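Side-chain contacts in D-alanyl-D-alanine carboxypeptidase (Penicillin binding protein) family protein (Francisella tularensis subsp. tularensis, PDB 6OSU), which probably removes C-terminal D-alanine from peptidoglycan precursor peptides as a serine-type D-Ala-D-Ala carboxypeptidase of the S11 family: residues Thr66-Ser71 / Asp275-Gly280; Leu181-Tyr186 / Arg299-Val304; Arg114-Gly119 / Thr129-Glu134. One frame throughout, in Å; residues are numbered along the deposited sequence.

Interaction 1 of 3, residues Thr66-Ser71 / Asp275-Gly280; sequences TKIMTS and DGMKTG
The apolar part of this contact is carried by I68, whose two branches meet successive residues of strand 274-282. CG2 touches the terminal methyl of M277 (I68 CG2 to M277 CE, 3.6 Å). The other branch runs alongside the root of K278, head to tail with it, with I68 CD1 3.7 Å from K278 CB. M277 is slender and flexible enough to reach the helix: CG lies opposite the backbone N (chi1 -173°), and the chain stays extended from there to CE. Both M277 and K278 can point toward the helix because they share a classic beta bulge facing V290; the peptide bond before M277 is cis. Lysine methylenes add a second apolar touch, K67 CD to K278 CE at 4.0 Å.

The arrangement is consistent with the SxxK and KTG elements of penicillin-recognising serine enzymes, with K67 the predicted proton acceptor and K278 a predicted substrate-binding residue.

K67 NZ and K278 NZ lie 5.3 Å apart, each with its own polar partners. K278 NZ donates to T279 O at 2.9 Å, tilted 24° from the carbonyl plane, and also bonds S124 OG. K67 NZ is gripped by S64 OG, N126 OD1 and D165 O.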
loop_
_atom_site.group_PDB
_atom_site.type_symbol
_atom_site.label_atom_id
_atom_site.label_comp_id
_atom_site.label_asym_id
_atom_site.label_seq_id
_atom_site.Cartn_x
_atom_site.Cartn_y
_atom_site.Cartn_z
ATOM N N THR A 66 -5.812 -5.087 11.347
ATOM C CA THR A 66 -5.883 -4.096 12.417
ATOM C C THR A 66 -4.493 -3.632 12.838
ATOM O O THR A 66 -4.280 -2.442 13.097
ATOM C CB THR A 66 -6.632 -4.686 13.615
ATOM O OG1 THR A 66 -7.938 -5.138 13.217
ATOM C CG2 THR A 66 -6.762 -3.665 14.732
ATOM N N LYS A 67 -3.531 -4.561 12.897
ATOM C CA LYS A 67 -2.179 -4.231 13.340
ATOM C C LYS A 67 -1.506 -3.195 12.451
ATOM O O LYS A 67 -0.541 -2.557 12.886
ATOM C CB LYS A 67 -1.315 -5.493 13.396
ATOM C CG LYS A 67 -1.707 -6.488 14.480
ATOM C CD LYS A 67 -0.664 -7.588 14.602
ATOM C CE LYS A 67 -0.972 -8.538 15.752
ATOM N NZ LYS A 67 -2.206 -9.353 15.527
ATOM N N ILE A 68 -1.984 -3.011 11.218
ATOM C CA ILE A 68 -1.411 -1.974 10.365
ATOM C C ILE A 68 -1.711 -0.597 10.933
ATOM O O ILE A 68 -0.845 0.286 10.949
ATOM C CB ILE A 68 -1.929 -2.108 8.923
ATOM C CG1 ILE A 68 -1.533 -3.462 8.334
ATOM C CG2 ILE A 68 -1.392 -0.977 8.060
ATOM C CD1 ILE A 68 -2.115 -3.710 6.965
ATOM N N MET A 69 -2.945 -0.390 11.406
ATOM C CA MET A 69 -3.289 0.889 12.020
ATOM C C MET A 69 -2.499 1.107 13.301
ATOM O O MET A 69 -2.015 2.216 13.559
ATOM C CB MET A 69 -4.788 0.963 12.302
ATOM C CG MET A 69 -5.183 2.205 13.086
ATOM S SD MET A 69 -4.758 3.721 12.205
ATOM C CE MET A 69 -6.140 3.851 11.072
ATOM N N THR A 70 -2.357 0.061 14.119
ATOM C CA THR A 70 -1.552 0.188 15.329
ATOM C C THR A 70 -0.118 0.561 14.979
ATOM O O THR A 70 0.459 1.483 15.566
ATOM C CB THR A 70 -1.596 -1.112 16.135
ATOM O OG1 THR A 70 -2.956 -1.416 16.474
ATOM C CG2 THR A 70 -0.788 -0.972 17.417
ATOM N N SER A 71 0.462 -0.130 13.998
ATOM C CA SER A 71 1.801 0.219 13.537
ATOM C C SER A 71 1.830 1.611 12.918
ATOM O O SER A 71 2.822 2.336 13.049
ATOM C CB SER A 71 2.291 -0.822 12.533
ATOM O OG SER A 71 3.570 -0.472 12.036
ATOM N N ASP A 275 7.421 -5.969 -1.203
ATOM C CA ASP A 275 8.027 -5.549 0.054
ATOM C C ASP A 275 7.010 -5.382 1.177
ATOM O O ASP A 275 7.362 -4.848 2.236
ATOM C CB ASP A 275 8.817 -4.247 -0.128
ATOM C CG ASP A 275 8.043 -3.190 -0.896
ATOM O OD1 ASP A 275 8.691 -2.370 -1.583
ATOM O OD2 ASP A 275 6.797 -3.181 -0.829
ATOM N N GLY A 276 5.769 -5.829 0.984
ATOM C CA GLY A 276 4.749 -5.692 2.009
ATOM C C GLY A 276 3.571 -6.587 1.695
ATOM O O GLY A 276 3.507 -7.217 0.637
ATOM N N MET A 277 2.626 -6.633 2.630
ATOM C CA MET A 277 2.674 -5.831 3.849
ATOM C C MET A 277 2.308 -6.666 5.081
ATOM O O MET A 277 3.133 -6.861 5.969
ATOM C CB MET A 277 1.734 -4.624 3.727
ATOM C CG MET A 277 1.813 -3.616 4.864
ATOM S SD MET A 277 0.844 -2.103 4.574
ATOM C CE MET A 277 1.499 -1.027 5.846
ATOM N N LYS A 278 1.076 -7.171 5.126
ATOM C CA LYS A 278 0.548 -7.775 6.342
ATOM C C LYS A 278 -0.530 -8.797 6.007
ATOM O O LYS A 278 -1.360 -8.569 5.121
ATOM C CB LYS A 278 -0.038 -6.708 7.273
ATOM C CG LYS A 278 -0.421 -7.214 8.652
ATOM C CD LYS A 278 0.818 -7.507 9.471
ATOM C CE LYS A 278 0.468 -8.087 10.832
ATOM N NZ LYS A 278 -0.029 -9.487 10.740
ATOM N N THR A 279 -0.527 -9.905 6.739
ATOM C CA THR A 279 -1.536 -10.945 6.627
ATOM C C THR A 279 -2.439 -10.909 7.850
ATOM O O THR A 279 -2.158 -10.231 8.840
ATOM C CB THR A 279 -0.891 -12.331 6.490
ATOM O OG1 THR A 279 -0.021 -12.562 7.604
ATOM C CG2 THR A 279 -0.091 -12.424 5.209
ATOM N N GLY A 280 -3.531 -11.659 7.765
ATOM C CA GLY A 280 -4.456 -11.819 8.869
ATOM C C GLY A 280 -5.441 -12.940 8.611
ATOM O O GLY A 280 -5.786 -13.213 7.456
#

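Interaction 2 of 3, residues Leu181-Tyr186 / Arg299-Val304; sequences LLARSY and RFISVV
I301 lays its delta methyl over the backbone of helix 176-189 at R184. I301 CD1 is 3.6 Å from R184 CA, and the same methyl lies 3.7 Å from R184 N. The start of the arginine side chain completes this touch, with R184 CB 3.9 Å from I301 CD1. The second branch of the isoleucine serves a different neighbour: I301 CG2 meets A183 CB, also at 3.9 Å. With CG1 opposite its carbonyl carbon (chi1 -67°), I301 spreads its two arms over consecutive helix residues, an apolar task for which a beta-branched side chain on a strand is well shaped. Alanine suits the facing position because its single methyl lets the helix settle near the strand; the nearest CA atoms, those of R184 and I301, are 7.4 Å apart.

R184 is double-natured. Its root belongs to the packing, whereas the chain, extended from CG to NE, carries the guanidinium away from I301 to bond Y45 O through NE and R46 O through NH2.

Helix 176-189 packs on one face of the central five-stranded antiparallel sheet of the penicillin-binding-protein/beta-lactamase fold, where strand 298-307 lies between 39-44 and 288-295; helix 310-327 touches F300, S302 and V304, while L182 touches helix 66-79.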
loop_
_atom_site.group_PDB
_atom_site.type_symbol
_atom_site.label_atom_id
_atom_site.label_comp_id
_atom_site.label_asym_id
_atom_site.label_seq_id
_atom_site.Cartn_x
_atom_site.Cartn_y
_atom_site.Cartn_z
ATOM N N LEU A 181 -6.343 2.585 1.329
ATOM C CA LEU A 181 -6.085 3.970 1.707
ATOM C C LEU A 181 -5.088 4.042 2.855
ATOM O O LEU A 181 -4.152 4.850 2.828
ATOM C CB LEU A 181 -7.397 4.663 2.078
ATOM C CG LEU A 181 -8.360 4.958 0.922
ATOM C CD1 LEU A 181 -9.733 5.355 1.440
ATOM C CD2 LEU A 181 -7.800 6.053 0.023
ATOM N N LEU A 182 -5.263 3.188 3.867
ATOM C CA LEU A 182 -4.332 3.158 4.988
ATOM C C LEU A 182 -2.922 2.814 4.520
ATOM O O LEU A 182 -1.949 3.481 4.893
ATOM C CB LEU A 182 -4.812 2.155 6.038
ATOM C CG LEU A 182 -3.868 1.911 7.217
ATOM C CD1 LEU A 182 -3.583 3.215 7.933
ATOM C CD2 LEU A 182 -4.467 0.887 8.174
ATOM N N ALA A 183 -2.797 1.777 3.686
ATOM C CA ALA A 183 -1.478 1.364 3.214
ATOM C C ALA A 183 -0.797 2.483 2.435
ATOM O O ALA A 183 0.381 2.776 2.659
ATOM C CB ALA A 183 -1.597 0.105 2.358
ATOM N N ARG A 184 -1.526 3.123 1.517
ATOM C CA ARG A 184 -0.944 4.212 0.733
ATOM C C ARG A 184 -0.444 5.337 1.632
ATOM O O ARG A 184 0.654 5.868 1.424
ATOM C CB ARG A 184 -1.964 4.745 -0.271
ATOM C CG ARG A 184 -1.416 5.813 -1.202
ATOM C CD ARG A 184 -2.464 6.259 -2.215
ATOM N NE ARG A 184 -1.912 7.181 -3.206
ATOM C CZ ARG A 184 -2.294 8.446 -3.352
ATOM N NH1 ARG A 184 -3.246 8.952 -2.577
ATOM N NH2 ARG A 184 -1.730 9.205 -4.283
ATOM N N SER A 185 -1.235 5.714 2.639
ATOM C CA SER A 185 -0.784 6.727 3.589
ATOM C C SER A 185 0.468 6.269 4.332
ATOM O O SER A 185 1.383 7.065 4.581
ATOM C CB SER A 185 -1.911 7.048 4.571
ATOM O OG SER A 185 -1.510 8.037 5.499
ATOM N N TYR A 186 0.527 4.984 4.687
ATOM C CA TYR A 186 1.676 4.445 5.410
ATOM C C TYR A 186 2.948 4.548 4.575
ATOM O O TYR A 186 3.984 5.020 5.061
ATOM C CB TYR A 186 1.388 2.994 5.797
ATOM C CG TYR A 186 2.170 2.462 6.975
ATOM C CD1 TYR A 186 1.523 1.802 8.010
ATOM C CD2 TYR A 186 3.547 2.587 7.038
ATOM C CE1 TYR A 186 2.226 1.298 9.084
ATOM C CE2 TYR A 186 4.260 2.088 8.108
ATOM C CZ TYR A 186 3.592 1.445 9.128
ATOM O OH TYR A 186 4.295 0.945 10.198
ATOM N N ARG A 299 4.720 1.240 -8.247
ATOM C CA ARG A 299 4.300 0.489 -7.074
ATOM C C ARG A 299 2.784 0.370 -7.044
ATOM O O ARG A 299 2.066 1.354 -7.257
ATOM C CB ARG A 299 4.779 1.149 -5.777
ATOM C CG ARG A 299 4.114 0.574 -4.535
ATOM C CD ARG A 299 4.472 1.332 -3.274
ATOM N NE ARG A 299 5.897 1.260 -2.979
ATOM C CZ ARG A 299 6.495 0.207 -2.430
ATOM N NH1 ARG A 299 5.792 -0.874 -2.113
ATOM N NH2 ARG A 299 7.800 0.235 -2.199
ATOM N N PHE A 300 2.302 -0.837 -6.769
ATOM C CA PHE A 300 0.879 -1.091 -6.623
ATOM C C PHE A 300 0.586 -1.637 -5.236
ATOM O O PHE A 300 1.422 -2.301 -4.618
ATOM C CB PHE A 300 0.369 -2.068 -7.689
ATOM C CG PHE A 300 0.105 -1.422 -9.017
ATOM C CD1 PHE A 300 -1.079 -0.739 -9.243
ATOM C CD2 PHE A 300 1.044 -1.489 -10.035
ATOM C CE1 PHE A 300 -1.326 -0.138 -10.463
ATOM C CE2 PHE A 300 0.804 -0.892 -11.258
ATOM C CZ PHE A 300 -0.383 -0.214 -11.475
ATOM N N ILE A 301 -0.616 -1.346 -4.751
ATOM C CA ILE A 301 -1.102 -1.838 -3.471
ATOM C C ILE A 301 -2.319 -2.712 -3.734
ATOM O O ILE A 301 -3.246 -2.301 -4.442
ATOM C CB ILE A 301 -1.440 -0.675 -2.522
ATOM C CG1 ILE A 301 -0.160 0.073 -2.141
ATOM C CG2 ILE A 301 -2.178 -1.179 -1.288
ATOM C CD1 ILE A 301 -0.407 1.451 -1.562
ATOM N N SER A 302 -2.306 -3.921 -3.186
ATOM C CA SER A 302 -3.407 -4.859 -3.332
ATOM C C SER A 302 -3.882 -5.299 -1.960
ATOM O O SER A 302 -3.073 -5.558 -1.064
ATOM C CB SER A 302 -3.000 -6.085 -4.150
ATOM O OG SER A 302 -3.218 -5.873 -5.533
ATOM N N VAL A 303 -5.201 -5.368 -1.805
ATOM C CA VAL A 303 -5.843 -5.930 -0.626
ATOM C C VAL A 303 -6.773 -7.038 -1.090
ATOM O O VAL A 303 -7.586 -6.828 -1.997
ATOM C CB VAL A 303 -6.621 -4.864 0.166
ATOM C CG1 VAL A 303 -7.265 -5.492 1.384
ATOM C CG2 VAL A 303 -5.700 -3.723 0.568
ATOM N N VAL A 304 -6.637 -8.217 -0.490
ATOM C CA VAL A 304 -7.518 -9.349 -0.749
ATOM C C VAL A 304 -8.104 -9.788 0.584
ATOM O O VAL A 304 -7.367 -9.959 1.562
ATOM C CB VAL A 304 -6.775 -10.511 -1.436
ATOM C CG1 VAL A 304 -7.652 -11.734 -1.492
ATOM C CG2 VAL A 304 -6.350 -10.119 -2.839
#

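Interaction 3 of 3, residues Arg114-Gly119 / Thr129-Glu134; sequences RNLVTG and TIALAE
L116 and L132 meet with no flat group between them. On the flank of helix 113-123, the R114 carbonyl takes T118 N on one face and the T118 hydroxyl on the other, the latter bond modelled very short and uncertain in length, while the R114 guanidinium has a cation-pi contact with W85.

The two leucines lie alongside each other, pointing in opposite directions: the fork of L132 covers the stem of L116, with L116 CB 3.9 Å from L132 CG, while L116 CD1 meets the fork of L132, 3.9 Å from L132 CD2. Both have CG opposite the carbonyl carbon (chi1 -72° and -73°), which sends the forks across the interface. V117 starts out pointing away, yet its CG2 reaches L132 CD1 at 3.9 Å, the two side chains meeting nearly at right angles. A131 offers a methyl, 4.2 Å from L116 CD1, a small residue leaving room for the leucine.

Leucine's branched tip fills space between axes 9.5 Å apart and crossing at -130°. These successive helices, steeply inclined, are joined by a short connection holding S124, a predicted active-site residue; V74 of helix 66-79 touches V117 and L132, and A95 of helix 93-96 packs on A131.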
loop_
_atom_site.group_PDB
_atom_site.type_symbol
_atom_site.label_atom_id
_atom_site.label_comp_id
_atom_site.label_asym_id
_atom_site.label_seq_id
_atom_site.Cartn_x
_atom_site.Cartn_y
_atom_site.Cartn_z
ATOM N N ARG A 114 11.777 -0.700 18.297
ATOM C CA ARG A 114 12.190 -1.392 17.082
ATOM C C ARG A 114 11.896 -2.885 17.171
ATOM O O ARG A 114 11.365 -3.477 16.224
ATOM C CB ARG A 114 13.675 -1.140 16.809
ATOM C CG ARG A 114 14.052 -1.280 15.337
ATOM C CD ARG A 114 15.499 -0.880 15.045
ATOM N NE ARG A 114 15.644 0.517 14.622
ATOM C CZ ARG A 114 15.291 0.987 13.424
ATOM N NH1 ARG A 114 14.749 0.180 12.518
ATOM N NH2 ARG A 114 15.473 2.270 13.132
ATOM N N ASN A 115 12.200 -3.505 18.316
ATOM C CA ASN A 115 11.911 -4.927 18.480
ATOM C C ASN A 115 10.409 -5.194 18.524
ATOM O O ASN A 115 9.924 -6.140 17.891
ATOM C CB ASN A 115 12.587 -5.465 19.738
ATOM C CG ASN A 115 14.085 -5.616 19.573
ATOM O OD1 ASN A 115 14.580 -5.837 18.468
ATOM N ND2 ASN A 115 14.817 -5.509 20.677
ATOM N N LEU A 116 9.656 -4.375 19.269
ATOM C CA LEU A 116 8.213 -4.584 19.378
ATOM C C LEU A 116 7.519 -4.379 18.038
ATOM O O LEU A 116 6.606 -5.134 17.685
ATOM C CB LEU A 116 7.616 -3.649 20.430
ATOM C CG LEU A 116 7.916 -3.955 21.896
ATOM C CD1 LEU A 116 7.282 -2.905 22.793
ATOM C CD2 LEU A 116 7.420 -5.343 22.263
ATOM N N VAL A 117 7.930 -3.359 17.280
ATOM C CA VAL A 117 7.325 -3.123 15.974
ATOM C C VAL A 117 7.665 -4.260 15.020
ATOM O O VAL A 117 6.823 -4.691 14.221
ATOM C CB VAL A 117 7.766 -1.758 15.417
ATOM C CG1 VAL A 117 7.316 -1.593 13.976
ATOM C CG2 VAL A 117 7.205 -0.640 16.272
ATOM N N THR A 118 8.898 -4.767 15.089
ATOM C CA THR A 118 9.268 -5.917 14.270
ATOM C C THR A 118 8.414 -7.129 14.622
ATOM O O THR A 118 7.928 -7.840 13.732
ATOM C CB THR A 118 10.755 -6.234 14.443
ATOM O OG1 THR A 118 11.524 -5.042 14.240
ATOM C CG2 THR A 118 11.198 -7.279 13.429
ATOM N N GLY A 119 8.210 -7.377 15.917
ATOM C CA GLY A 119 7.339 -8.469 16.317
ATOM C C GLY A 119 5.923 -8.290 15.805
ATOM O O GLY A 119 5.297 -9.241 15.332
ATOM N N THR A 129 1.948 -6.001 20.123
ATOM C CA THR A 129 0.942 -4.998 19.787
ATOM C C THR A 129 0.319 -4.404 21.044
ATOM O O THR A 129 0.154 -3.185 21.156
ATOM C CB THR A 129 -0.137 -5.619 18.900
ATOM O OG1 THR A 129 0.482 -6.260 17.779
ATOM C CG2 THR A 129 -1.097 -4.549 18.395
ATOM N N ILE A 130 -0.032 -5.259 22.007
ATOM C CA ILE A 130 -0.660 -4.781 23.235
ATOM C C ILE A 130 0.320 -3.944 24.048
ATOM O O ILE A 130 -0.069 -2.955 24.683
ATOM C CB ILE A 130 -1.210 -5.973 24.042
ATOM C CG1 ILE A 130 -2.382 -6.618 23.299
ATOM C CG2 ILE A 130 -1.629 -5.545 25.442
ATOM C CD1 ILE A 130 -3.390 -5.613 22.773
ATOM N N ALA A 131 1.604 -4.316 24.035
ATOM C CA ALA A 131 2.595 -3.568 24.804
ATOM C C ALA A 131 2.795 -2.169 24.238
ATOM O O ALA A 131 2.968 -1.208 24.996
ATOM C CB ALA A 131 3.920 -4.329 24.842
ATOM N N LEU A 132 2.778 -2.031 22.909
ATOM C CA LEU A 132 2.871 -0.704 22.307
ATOM C C LEU A 132 1.612 0.110 22.571
ATOM O O LEU A 132 1.690 1.316 22.837
ATOM C CB LEU A 132 3.120 -0.821 20.803
ATOM C CG LEU A 132 4.516 -1.264 20.369
ATOM C CD1 LEU A 132 4.513 -1.679 18.904
ATOM C CD2 LEU A 132 5.523 -0.155 20.616
ATOM N N ALA A 133 0.444 -0.534 22.511
ATOM C CA ALA A 133 -0.815 0.180 22.689
ATOM C C ALA A 133 -0.953 0.714 24.109
ATOM O O ALA A 133 -1.333 1.872 24.311
ATOM C CB ALA A 133 -1.989 -0.733 22.337
ATOM N N GLU A 134 -0.650 -0.122 25.108
ATOM C CA GLU A 134 -0.729 0.323 26.495
ATOM C C GLU A 134 0.181 1.516 26.761
ATOM O O GLU A 134 -0.159 2.390 27.567
ATOM C CB GLU A 134 -0.373 -0.823 27.442
ATOM C CG GLU A 134 -1.392 -1.954 27.489
ATOM C CD GLU A 134 -1.029 -3.019 28.513
ATOM O OE1 GLU A 134 0.163 -3.389 28.601
ATOM O OE2 GLU A 134 -1.938 -3.477 29.238
#

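Interactions 1 and 2 both join a helix to the same antiparallel sheet, and their centres are 10 Å apart. Their helices pack directly, I68 CG2 lying 3.6 Å from L182 CD2, while M277 CE approaches Y186 CD1 at 3.6 Å. On the sheet, a salt bridge from D275 OD1 to R299 NH2 (2.8 Å) ties their strands. Interaction 3 is nested in the chain loop closed by interaction 1 and meets its helix where K67 CE lies 3.4 Å from T129 OG1. Interaction 1 holds K67, the predicted proton acceptor, and K278, predicted to bind substrate; the other two contacts lie farther from these lysines, the side chains of A183 and K278 being about 9 Å apart, as are those of L132 and K67.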